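Local coordinates for protein crustacyanin (PDB 1I4U) that binds the carotenoid astaxanthin as one subunit of crustacyanin, the complex whose bound pigment colours the lobster carapace blue, at residues A[35-40]-A[44-49]; A[66-71]-A[76-81]; A[107-110]-A[114-117]; A[149-154]-A[159-164]. All coordinates share one frame; numbering follows the deposited sequence.

Contact 1 of 4, residues A[35-40]-A[44-49]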
loop_
_atom_site.group_PDB
_atom_site.type_symbol
_atom_site.label_atom_id
_atom_site.label_comp_id
_atom_site.label_asym_id
_atom_site.label_seq_id
_atom_site.Cartn_x
_atom_site.Cartn_y
_atom_site.Cartn_z
ATOM N N TRP A 35 -1.491 -0.289 22.544
ATOM C CA TRP A 35 -0.126 0.169 22.306
ATOM C C TRP A 35 -0.124 1.661 21.946
ATOM O O TRP A 35 -0.910 2.082 21.090
ATOM C CB TRP A 35 0.485 -0.558 21.135
ATOM C CG TRP A 35 0.879 -1.994 21.293
ATOM C CD1 TRP A 35 0.161 -3.060 20.837
ATOM C CD2 TRP A 35 2.043 -2.521 21.900
ATOM N NE1 TRP A 35 0.828 -4.229 21.136
ATOM C CE2 TRP A 35 1.988 -3.928 21.794
ATOM C CE3 TRP A 35 3.130 -1.920 22.538
ATOM C CZ2 TRP A 35 2.987 -4.783 22.295
ATOM C CZ3 TRP A 35 4.116 -2.729 23.033
ATOM C CH2 TRP A 35 4.030 -4.134 22.915
ATOM N N TYR A 36 0.733 2.430 22.548
ATOM C CA TYR A 36 0.889 3.837 22.241
ATOM C C TYR A 36 2.071 4.014 21.305
ATOM O O TYR A 36 3.098 3.362 21.432
ATOM C CB TYR A 36 1.159 4.624 23.537
ATOM C CG TYR A 36 0.035 4.487 24.543
ATOM C CD1 TYR A 36 0.017 3.456 25.456
ATOM C CD2 TYR A 36 -1.041 5.386 24.566
ATOM C CE1 TYR A 36 -1.011 3.318 26.377
ATOM C CE2 TYR A 36 -2.072 5.239 25.467
ATOM C CZ TYR A 36 -2.061 4.193 26.382
ATOM O OH TYR A 36 -3.070 4.055 27.279
ATOM N N GLN A 37 1.955 4.919 20.338
ATOM C CA GLN A 37 3.077 5.187 19.437
ATOM C C GLN A 37 4.013 6.154 20.120
ATOM O O GLN A 37 3.679 7.335 20.255
ATOM C CB GLN A 37 2.558 5.785 18.137
ATOM C CG GLN A 37 3.680 6.077 17.108
ATOM C CD GLN A 37 3.030 6.756 15.930
ATOM O OE1 GLN A 37 2.452 6.203 14.992
ATOM N NE2 GLN A 37 2.923 8.036 15.807
ATOM N N PHE A 38 5.187 5.660 20.528
ATOM C CA PHE A 38 6.157 6.488 21.227
ATOM C C PHE A 38 6.900 7.422 20.281
ATOM O O PHE A 38 7.143 8.573 20.628
ATOM C CB PHE A 38 7.136 5.589 21.970
ATOM C CG PHE A 38 8.233 6.318 22.695
ATOM C CD1 PHE A 38 7.968 6.998 23.875
ATOM C CD2 PHE A 38 9.498 6.350 22.151
ATOM C CE1 PHE A 38 8.958 7.704 24.516
ATOM C CE2 PHE A 38 10.499 7.017 22.811
ATOM C CZ PHE A 38 10.246 7.711 23.992
ATOM N N ALA A 39 7.290 6.886 19.122
ATOM C CA ALA A 39 8.069 7.667 18.147
ATOM C C ALA A 39 7.933 6.978 16.784
ATOM O O ALA A 39 7.630 5.781 16.715
ATOM C CB ALA A 39 9.546 7.803 18.481
ATOM N N LEU A 40 8.169 7.731 15.728
ATOM C CA LEU A 40 8.135 7.198 14.367
ATOM C C LEU A 40 9.035 8.043 13.466
ATOM O O LEU A 40 9.270 9.212 13.755
ATOM C CB LEU A 40 6.713 7.107 13.798
ATOM C CG LEU A 40 6.106 8.346 13.207
ATOM C CD1 LEU A 40 4.776 7.983 12.539
ATOM C CD2 LEU A 40 5.879 9.436 14.245
ATOM N N PRO A 44 4.272 10.030 5.735
ATOM C CA PRO A 44 3.262 10.922 5.118
ATOM C C PRO A 44 1.879 10.295 5.076
ATOM O O PRO A 44 0.945 10.918 4.608
ATOM C CB PRO A 44 3.845 11.058 3.701
ATOM C CG PRO A 44 4.407 9.694 3.439
ATOM C CD PRO A 44 5.084 9.341 4.726
ATOM N N TYR A 45 1.738 9.069 5.581
ATOM C CA TYR A 45 0.465 8.341 5.533
ATOM C C TYR A 45 -0.254 8.380 6.867
ATOM O O TYR A 45 -1.457 8.186 6.908
ATOM C CB TYR A 45 0.713 6.886 5.154
ATOM C CG TYR A 45 1.495 6.717 3.886
ATOM C CD1 TYR A 45 0.944 7.048 2.650
ATOM C CD2 TYR A 45 2.785 6.224 3.883
ATOM C CE1 TYR A 45 1.676 6.878 1.489
ATOM C CE2 TYR A 45 3.514 6.049 2.738
ATOM C CZ TYR A 45 2.955 6.379 1.527
ATOM O OH TYR A 45 3.707 6.208 0.390
ATOM N N GLN A 46 0.397 8.555 7.968
ATOM C CA GLN A 46 -0.194 8.529 9.316
ATOM C C GLN A 46 -0.999 9.785 9.490
ATOM O O GLN A 46 -0.474 10.893 9.571
ATOM C CB GLN A 46 0.936 8.408 10.319
ATOM C CG GLN A 46 0.656 8.674 11.758
ATOM C CD GLN A 46 -0.278 7.697 12.402
ATOM O OE1 GLN A 46 0.034 6.925 13.314
ATOM N NE2 GLN A 46 -1.489 7.689 11.909
ATOM N N LEU A 47 -2.305 9.625 9.562
ATOM C CA LEU A 47 -3.219 10.755 9.725
ATOM C C LEU A 47 -3.422 11.230 11.144
ATOM O O LEU A 47 -3.946 12.289 11.386
ATOM C CB LEU A 47 -4.608 10.403 9.126
ATOM C CG LEU A 47 -4.629 9.987 7.657
ATOM C CD1 LEU A 47 -6.062 9.673 7.230
ATOM C CD2 LEU A 47 -3.948 11.060 6.814
ATOM N N ILE A 48 -2.980 10.492 12.147
ATOM C CA ILE A 48 -3.051 10.812 13.521
ATOM C C ILE A 48 -1.715 11.362 13.993
ATOM O O ILE A 48 -0.705 10.689 13.993
ATOM C CB ILE A 48 -3.485 9.602 14.391
ATOM C CG1 ILE A 48 -4.666 8.839 13.783
ATOM C CG2 ILE A 48 -3.793 10.036 15.809
ATOM C CD1 ILE A 48 -5.024 7.571 14.525
ATOM N N GLU A 49 -1.724 12.621 14.394
ATOM C CA GLU A 49 -0.494 13.314 14.758
ATOM C C GLU A 49 -0.078 13.084 16.209
ATOM O O GLU A 49 1.104 12.849 16.503
ATOM C CB GLU A 49 -0.653 14.815 14.534
ATOM C CG GLU A 49 0.628 15.568 14.831
ATOM C CD GLU A 49 0.590 17.069 14.630
ATOM O OE1 GLU A 49 -0.535 17.653 14.632
ATOM O OE2 GLU A 49 1.659 17.720 14.541
#

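Contact 2 of 4, residues A[66-71]-A[76-81]. Unlike the reference sequence in segment 66-71: Glu66 (reference Lys).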
loop_
_atom_site.group_PDB
_atom_site.type_symbol
_atom_site.label_atom_id
_atom_site.label_comp_id
_atom_site.label_asym_id
_atom_site.label_seq_id
_atom_site.Cartn_x
_atom_site.Cartn_y
_atom_site.Cartn_z
ATOM N N GLU A 66 -8.404 -0.357 16.443
ATOM C CA GLU A 66 -8.954 0.980 16.534
ATOM C C GLU A 66 -7.772 1.889 16.907
ATOM O O GLU A 66 -7.195 1.768 17.978
ATOM C CB GLU A 66 -10.090 1.084 17.563
ATOM C CG GLU A 66 -11.280 0.212 17.197
ATOM C CD GLU A 66 -12.415 0.314 18.161
ATOM O OE1 GLU A 66 -13.500 0.590 17.656
ATOM O OE2 GLU A 66 -12.050 0.090 19.306
ATOM N N SER A 67 -7.405 2.781 15.984
ATOM C CA SER A 67 -6.343 3.723 16.173
ATOM C C SER A 67 -6.954 5.106 16.372
ATOM O O SER A 67 -7.769 5.546 15.571
ATOM C CB SER A 67 -5.388 3.752 14.981
ATOM O OG SER A 67 -4.651 2.556 14.881
ATOM N N THR A 68 -6.590 5.782 17.470
ATOM C CA THR A 68 -7.213 7.042 17.811
ATOM C C THR A 68 -6.129 8.037 18.224
ATOM O O THR A 68 -4.999 7.710 18.568
ATOM C CB THR A 68 -8.237 6.886 18.969
ATOM O OG1 THR A 68 -7.529 6.446 20.131
ATOM C CG2 THR A 68 -9.355 5.938 18.581
ATOM N N GLY A 69 -6.537 9.303 18.228
ATOM C CA GLY A 69 -5.657 10.388 18.693
ATOM C C GLY A 69 -6.164 11.701 18.085
ATOM O O GLY A 69 -7.359 11.799 17.769
ATOM N N ILE A 70 -5.267 12.656 17.966
ATOM C CA ILE A 70 -5.579 13.983 17.449
ATOM C C ILE A 70 -4.995 14.083 16.040
ATOM O O ILE A 70 -3.790 13.871 15.873
ATOM C CB ILE A 70 -5.011 15.109 18.341
ATOM C CG1 ILE A 70 -5.259 14.883 19.825
ATOM C CG2 ILE A 70 -5.550 16.450 17.878
ATOM C CD1 ILE A 70 -6.728 14.756 20.082
ATOM N N ALA A 71 -5.830 14.421 15.077
ATOM C CA ALA A 71 -5.468 14.567 13.667
ATOM C C ALA A 71 -4.684 15.855 13.488
ATOM O O ALA A 71 -4.626 16.685 14.420
ATOM C CB ALA A 71 -6.746 14.612 12.864
ATOM N N LEU A 76 -10.236 15.188 17.147
ATOM C CA LEU A 76 -10.182 13.758 17.448
ATOM C C LEU A 76 -10.446 12.950 16.176
ATOM O O LEU A 76 -11.282 13.320 15.371
ATOM C CB LEU A 76 -11.226 13.369 18.477
ATOM C CG LEU A 76 -11.016 13.872 19.897
ATOM C CD1 LEU A 76 -12.318 13.973 20.676
ATOM C CD2 LEU A 76 -10.060 12.930 20.609
ATOM N N LEU A 77 -9.781 11.797 16.055
ATOM C CA LEU A 77 -9.876 10.928 14.915
ATOM C C LEU A 77 -9.738 9.481 15.334
ATOM O O LEU A 77 -8.900 9.151 16.158
ATOM C CB LEU A 77 -8.779 11.272 13.871
ATOM C CG LEU A 77 -8.746 10.405 12.616
ATOM C CD1 LEU A 77 -10.020 10.543 11.780
ATOM C CD2 LEU A 77 -7.549 10.772 11.728
ATOM N N LYS A 78 -10.605 8.658 14.771
ATOM C CA LYS A 78 -10.532 7.217 14.882
ATOM C C LYS A 78 -10.367 6.627 13.485
ATOM O O LYS A 78 -11.129 7.034 12.598
ATOM C CB LYS A 78 -11.758 6.574 15.523
ATOM C CG LYS A 78 -11.796 5.059 15.621
ATOM C CD LYS A 78 -13.005 4.564 16.377
ATOM C CE LYS A 78 -13.983 3.963 15.411
ATOM N NZ LYS A 78 -15.274 3.610 16.079
ATOM N N ARG A 79 -9.426 5.713 13.380
ATOM C CA ARG A 79 -9.186 4.966 12.169
ATOM C C ARG A 79 -9.328 3.488 12.452
ATOM O O ARG A 79 -8.769 2.988 13.395
ATOM C CB ARG A 79 -7.778 5.213 11.647
ATOM C CG ARG A 79 -7.620 6.678 11.308
ATOM C CD ARG A 79 -6.257 6.879 10.711
ATOM N NE ARG A 79 -6.341 6.344 9.316
ATOM C CZ ARG A 79 -5.167 6.118 8.681
ATOM N NH1 ARG A 79 -3.965 6.353 9.225
ATOM N NH2 ARG A 79 -5.199 5.648 7.453
ATOM N N ASN A 80 -10.084 2.785 11.598
ATOM C CA ASN A 80 -10.255 1.326 11.661
ATOM C C ASN A 80 -9.209 0.614 10.809
ATOM O O ASN A 80 -9.059 0.950 9.631
ATOM C CB ASN A 80 -11.633 0.926 11.169
ATOM C CG ASN A 80 -12.749 1.473 12.040
ATOM O OD1 ASN A 80 -12.761 1.208 13.241
ATOM N ND2 ASN A 80 -13.675 2.218 11.476
ATOM N N GLY A 81 -8.501 -0.293 11.458
ATOM C CA GLY A 81 -7.440 -1.033 10.815
ATOM C C GLY A 81 -7.563 -2.506 11.038
ATOM O O GLY A 81 -8.381 -3.002 11.831
#

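Contact 3 of 4, residues A[107-110]-A[114-117]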
loop_
_atom_site.group_PDB
_atom_site.type_symbol
_atom_site.label_atom_id
_atom_site.label_comp_id
_atom_site.label_asym_id
_atom_site.label_seq_id
_atom_site.Cartn_x
_atom_site.Cartn_y
_atom_site.Cartn_z
ATOM N N ILE A 107 7.485 -7.010 12.868
ATOM C CA ILE A 107 7.775 -6.762 14.266
ATOM C C ILE A 107 9.224 -7.177 14.442
ATOM O O ILE A 107 9.593 -8.337 14.557
ATOM C CB ILE A 107 6.804 -7.500 15.199
ATOM C CG1 ILE A 107 5.332 -7.224 14.897
ATOM C CG2 ILE A 107 7.174 -7.248 16.668
ATOM C CD1 ILE A 107 4.356 -8.183 15.586
ATOM N N LEU A 108 10.095 -6.160 14.381
ATOM C CA LEU A 108 11.535 -6.451 14.443
ATOM C C LEU A 108 11.936 -7.013 15.799
ATOM O O LEU A 108 12.867 -7.818 15.916
ATOM C CB LEU A 108 12.299 -5.154 14.243
ATOM C CG LEU A 108 12.611 -4.637 12.885
ATOM C CD1 LEU A 108 13.598 -3.479 13.003
ATOM C CD2 LEU A 108 13.195 -5.706 11.964
ATOM N N GLU A 109 11.260 -6.555 16.849
ATOM C CA GLU A 109 11.576 -6.957 18.217
ATOM C C GLU A 109 10.410 -6.495 19.105
ATOM O O GLU A 109 9.893 -5.392 18.951
ATOM C CB GLU A 109 12.875 -6.352 18.728
ATOM C CG GLU A 109 13.333 -6.890 20.086
ATOM C CD GLU A 109 14.681 -6.333 20.522
ATOM O OE1 GLU A 109 15.615 -6.331 19.713
ATOM O OE2 GLU A 109 14.794 -5.865 21.680
ATOM N N THR A 110 10.032 -7.363 20.039
ATOM C CA THR A 110 9.074 -6.988 21.060
ATOM C C THR A 110 9.276 -7.864 22.305
ATOM O O THR A 110 9.690 -9.015 22.171
ATOM C CB THR A 110 7.632 -7.089 20.581
ATOM O OG1 THR A 110 6.718 -6.623 21.594
ATOM C CG2 THR A 110 7.241 -8.522 20.278
ATOM N N ASN A 114 6.262 -4.339 27.307
ATOM C CA ASN A 114 6.765 -2.982 27.432
ATOM C C ASN A 114 6.844 -2.271 26.081
ATOM O O ASN A 114 6.415 -1.119 25.960
ATOM C CB ASN A 114 8.146 -2.958 28.081
ATOM C CG ASN A 114 8.052 -3.485 29.497
ATOM O OD1 ASN A 114 7.670 -2.718 30.397
ATOM N ND2 ASN A 114 8.334 -4.743 29.671
ATOM N N TYR A 115 7.444 -2.936 25.076
ATOM C CA TYR A 115 7.760 -2.241 23.837
ATOM C C TYR A 115 7.588 -3.128 22.635
ATOM O O TYR A 115 7.670 -4.342 22.744
ATOM C CB TYR A 115 9.230 -1.728 23.932
ATOM C CG TYR A 115 10.247 -2.815 23.804
ATOM C CD1 TYR A 115 10.586 -3.590 24.909
ATOM C CD2 TYR A 115 10.853 -3.106 22.590
ATOM C CE1 TYR A 115 11.513 -4.594 24.818
ATOM C CE2 TYR A 115 11.772 -4.119 22.500
ATOM C CZ TYR A 115 12.095 -4.860 23.605
ATOM O OH TYR A 115 13.011 -5.901 23.570
ATOM N N ALA A 116 7.524 -2.468 21.471
ATOM C CA ALA A 116 7.616 -3.112 20.184
ATOM C C ALA A 116 8.308 -2.167 19.195
ATOM O O ALA A 116 8.131 -0.937 19.242
ATOM C CB ALA A 116 6.275 -3.545 19.635
ATOM N N CYS A 117 9.142 -2.755 18.333
ATOM C CA CYS A 117 9.881 -2.041 17.315
ATOM C C CYS A 117 9.342 -2.546 15.963
ATOM O O CYS A 117 9.511 -3.724 15.659
ATOM C CB CYS A 117 11.374 -2.307 17.431
ATOM S SG CYS A 117 12.057 -2.401 19.121
#

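Contact 4 of 4, residues A[149-154]-A[159-164]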
loop_
_atom_site.group_PDB
_atom_site.type_symbol
_atom_site.label_atom_id
_atom_site.label_comp_id
_atom_site.label_asym_id
_atom_site.label_seq_id
_atom_site.Cartn_x
_atom_site.Cartn_y
_atom_site.Cartn_z
ATOM N N LYS A 149 16.797 -0.586 23.068
ATOM C CA LYS A 149 16.616 -1.882 22.405
ATOM C C LYS A 149 16.153 -1.670 20.985
ATOM O O LYS A 149 16.668 -2.283 20.030
ATOM C CB LYS A 149 15.670 -2.824 23.161
ATOM C CG LYS A 149 16.316 -3.252 24.534
ATOM C CD LYS A 149 15.304 -3.934 25.411
ATOM C CE LYS A 149 15.451 -3.610 26.916
ATOM N NZ LYS A 149 16.785 -4.048 27.385
ATOM N N CYS A 150 15.134 -0.773 20.812
ATOM C CA CYS A 150 14.715 -0.534 19.447
ATOM C C CYS A 150 15.823 0.148 18.645
ATOM O O CYS A 150 15.969 -0.222 17.487
ATOM C CB CYS A 150 13.444 0.307 19.411
ATOM S SG CYS A 150 11.917 -0.507 19.923
ATOM N N GLU A 151 16.562 1.073 19.247
ATOM C CA GLU A 151 17.618 1.744 18.487
ATOM C C GLU A 151 18.573 0.711 17.924
ATOM O O GLU A 151 18.962 0.827 16.764
ATOM C CB GLU A 151 18.329 2.783 19.346
ATOM C CG GLU A 151 19.467 3.441 18.544
ATOM C CD GLU A 151 20.351 4.375 19.361
ATOM O OE1 GLU A 151 20.240 4.409 20.606
ATOM O OE2 GLU A 151 21.179 5.116 18.780
ATOM N N ALA A 152 18.933 -0.268 18.784
ATOM C CA ALA A 152 19.865 -1.308 18.358
ATOM C C ALA A 152 19.293 -2.082 17.191
ATOM O O ALA A 152 19.947 -2.343 16.190
ATOM C CB ALA A 152 20.230 -2.235 19.498
ATOM N N ALA A 153 18.004 -2.425 17.313
ATOM C CA ALA A 153 17.350 -3.239 16.290
ATOM C C ALA A 153 17.310 -2.533 14.947
ATOM O O ALA A 153 17.533 -3.139 13.902
ATOM C CB ALA A 153 15.942 -3.645 16.701
ATOM N N PHE A 154 17.013 -1.236 14.990
ATOM C CA PHE A 154 16.969 -0.506 13.730
ATOM C C PHE A 154 18.360 -0.262 13.160
ATOM O O PHE A 154 18.517 -0.341 11.928
ATOM C CB PHE A 154 16.199 0.786 13.975
ATOM C CG PHE A 154 14.691 0.596 14.158
ATOM C CD1 PHE A 154 13.950 0.154 13.089
ATOM C CD2 PHE A 154 14.047 0.828 15.340
ATOM C CE1 PHE A 154 12.586 -0.016 13.205
ATOM C CE2 PHE A 154 12.698 0.663 15.473
ATOM C CZ PHE A 154 11.950 0.164 14.441
ATOM N N VAL A 159 18.966 1.232 9.443
ATOM C CA VAL A 159 18.071 2.369 9.570
ATOM C C VAL A 159 18.709 3.487 10.399
ATOM O O VAL A 159 19.167 3.149 11.490
ATOM C CB VAL A 159 16.706 1.933 10.138
ATOM C CG1 VAL A 159 15.824 3.122 10.542
ATOM C CG2 VAL A 159 15.974 1.098 9.085
ATOM N N ASP A 160 18.733 4.735 9.899
ATOM C CA ASP A 160 19.285 5.920 10.559
ATOM C C ASP A 160 18.349 6.316 11.673
ATOM O O ASP A 160 17.329 7.000 11.473
ATOM C CB ASP A 160 19.487 7.101 9.583
ATOM C CG ASP A 160 20.214 8.262 10.240
ATOM O OD1 ASP A 160 20.357 8.248 11.486
ATOM O OD2 ASP A 160 20.660 9.210 9.533
ATOM N N THR A 161 18.698 5.896 12.884
ATOM C CA THR A 161 17.768 6.218 13.987
ATOM C C THR A 161 17.631 7.682 14.353
ATOM O O THR A 161 16.716 8.073 15.103
ATOM C CB THR A 161 18.149 5.420 15.239
ATOM O OG1 THR A 161 19.488 5.737 15.596
ATOM C CG2 THR A 161 18.053 3.952 14.884
ATOM N N THR A 162 18.497 8.530 13.804
ATOM C CA THR A 162 18.249 9.962 13.966
ATOM C C THR A 162 16.981 10.437 13.247
ATOM O O THR A 162 16.490 11.559 13.425
ATOM C CB THR A 162 19.465 10.778 13.464
ATOM O OG1 THR A 162 19.550 10.674 12.024
ATOM C CG2 THR A 162 20.756 10.264 14.093
ATOM N N ARG A 163 16.366 9.593 12.422
ATOM C CA ARG A 163 15.117 9.841 11.767
ATOM C C ARG A 163 13.901 9.789 12.692
ATOM O O ARG A 163 12.836 10.277 12.372
ATOM C CB ARG A 163 14.954 8.852 10.597
ATOM C CG ARG A 163 15.879 9.183 9.414
ATOM C CD ARG A 163 15.920 8.048 8.408
ATOM N NE ARG A 163 14.566 7.842 7.828
ATOM C CZ ARG A 163 14.198 6.737 7.201
ATOM N NH1 ARG A 163 14.997 5.702 7.017
ATOM N NH2 ARG A 163 12.959 6.678 6.762
ATOM N N PHE A 164 14.052 9.218 13.889
ATOM C CA PHE A 164 12.872 9.137 14.777
ATOM C C PHE A 164 12.493 10.484 15.366
ATOM O O PHE A 164 13.355 11.250 15.771
ATOM C CB PHE A 164 13.136 8.188 15.949
ATOM C CG PHE A 164 12.933 6.753 15.550
ATOM C CD1 PHE A 164 11.658 6.221 15.508
ATOM C CD2 PHE A 164 13.990 5.960 15.179
ATOM C CE1 PHE A 164 11.439 4.922 15.133
ATOM C CE2 PHE A 164 13.801 4.638 14.821
ATOM C CZ PHE A 164 12.498 4.149 14.771
#

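Contact 1 of 4, residues A[35-40]-A[44-49]
Gln37 and Gln46 meet through their side-chain amides inside the lipocalin barrel, the first from strand 33-41 and the second from the long loop which, as in other lipocalins, joins this strand to strand 52-58. They approach from opposite directions with their amide planes turned 55° apart, and the atoms modelled as Gln37 OE1 and Gln46 OE1 lie 3.0 Å from each other. Gln37 stretches out to get there, with CG anti to the backbone N (chi1 -179°) and the chain extended beyond, whereas Gln46 folds at chi2 (66°). A long polar residue suits each place because the two backbones stay well apart and neither could reach the other directly. Leu40 adds an apolar touch, its CD1 4.2 Å from Gln46 CG. A classic beta bulge at Phe38 and Ala39, opposite Ile135, lets Gln37 and Leu40 point the same way although three residues apart. With an alanine in place of Gln37, the amide of Gln46 would probably lose its polar neighbour and be freer to turn. Arg79 and Val52 also touch Gln46, and its backbone O accepts a hydrogen bond from ND2 of Asn125 of the second subunit.

Contact 2 of 4, residues A[66-71]-A[76-81]
Ser67 and Arg79 form a hydrogen-bonded pair of an antiparallel run in which strand 66-68 and strand 76-81 pass 4.6 Å apart at 156°. Ser67 N gives a nearly straight bond to Arg79 O, and Arg79 N returns one to Ser67 O at 2.8 Å. The next such pair, Gly69 with Leu77, is more bent: Gly69 N reaches Leu77 O at 3.1 Å with an angle of only 142°. The chain turns a corner at Gly69, whose phi of 158° would push a side chain into the preceding carbonyl oxygen, so glycine fits here.

Ser67, Leu77 and Arg79 share one face, which Ile48 of the short strand 48-49 covers. Serine is small enough to sit in this buried face, and its OG hydrogen-bonds to Asn54 OD1 and Tyr97 OH, while Ala71 CB packs at 4.0 Å on Leu77 CB. On the other face Thr68 CG2 lies 3.9 Å from Lys78 CG, and Ile70 CD1 meets Leu76 CD2 at 3.8 Å. Glu66 OE1 and Lys78 NZ, diagonal neighbours, make a long salt bridge of 3.8 Å.

The stronger partner of Lys78 is the C-terminal carboxylate of Leu181, and Thr68 OG1 bonds to Gln178. The polar groups of this face thus hold the chain's last residues against the barrel wall, with Leu76 packing on helix 175-178.

Contact 3 of 4, residues A[107-110]-A[114-117]
Thr110 OG1 is gripped twice at the turn of a beta hairpin of the lipocalin barrel: it donates to Tyr115 O at 2.7 Å and also bonds to the backbone N of Tyr112. OG1 stands anti to the backbone N (chi1 -176°), which turns it toward the returning strand, and a threonine suits the place because its hydroxyl sits close enough to the backbone to reach Tyr115 O. As a separate apolar touch, Thr110 CB lies 3.9 Å from Ala116 CB. The turn itself is held by Asp111, whose OD1 accepts from the backbone N of both Asn114 and Tyr115.

Further along, the strands are out of step. Leu108 and Glu109 both face Cys117 in a classic beta bulge: Leu108 N donates to Cys117 O in a bent bond (132°), and Cys117 N donates to Glu109 O at 2.8 Å.

The other side-chain bond is the shorter. Glu109 OE2 accepts from Tyr115 OH through its anti lone pair, 2.6 Å away, with the carboxylate turned 72° from the ring. Glu109 supplies the extended reach for this, its CG 3.6 Å from the same OH, and Lys149 of helix 144-156 touches both side chains. The bond fixes the direction of the hydroxyl and joins the two strands through their side chains.

Tyr115 and Cys117 meet as well: Cys117 SG, disulfide-bonded to Cys150, lies at the edge of the tyrosine ring, in its plane.

Contact 4 of 4, residues A[149-154]-A[159-164]
Phe154 and Val159 share the one hydrogen bond between the two segments, in which Val159 N donates to Phe154 O at 3.0 Å. The donor sits 34° out of the carbonyl plane, and the bond holds the chain close to the end of helix 144-156 as it turns back. A second polar feature shapes the returning chain: Asp160 OD1 accepts from Thr162 N, making an Asx turn, and from Thr162 OG1 at 2.6 Å, both from the same face of the carboxylate. Glu151 crosses Thr161 at about a right angle, its CG 3.7 Å from Thr161 OG1.

Apolar contacts gather round Phe154. Its CB packs 4.0 Å from Val159 CB and 3.8 Å from Thr161 CG2; the beta-branched valine and threonine present methyls close to the backbone, which suits so near an approach.

The rings of Phe154 and Phe164 form an oblique pair, their planes 56° apart. Phe164 CZ stands 3.6 Å above one face of the Phe154 ring, toward the rim. A serine in place of Phe154 would probably leave Phe164 without the ring face it rests on and open a gap toward Leu108.

A helix packed on the barrel wall, followed by a short strand that rejoins strand 33-41, is the classic close of the lipocalin fold.

The four contacts follow one another in series, so none encloses or crosses another. Contact 1 closes the first part of the long loop between strands 33-41 and 52-58, contact 2 the turn between strand 70-71, just past strand 63-68, and strand 76-85, contact 3 a tight hairpin, and contact 4 the passage from helix 144-156 toward strand 164-166. Contacts 1 and 2 join where Ile48 packs on Gly69 and Ser67. Contact 3 reaches contact 1 through Trp35 on Tyr115, and contact 4 through the Cys117-Cys150 disulfide, so helix and sheet are covalently linked. Phe164 of contact 4 returns to Ala39 and Leu40 of contact 1. Contacts 2 and 3, with centres about 21 Å apart, do not touch.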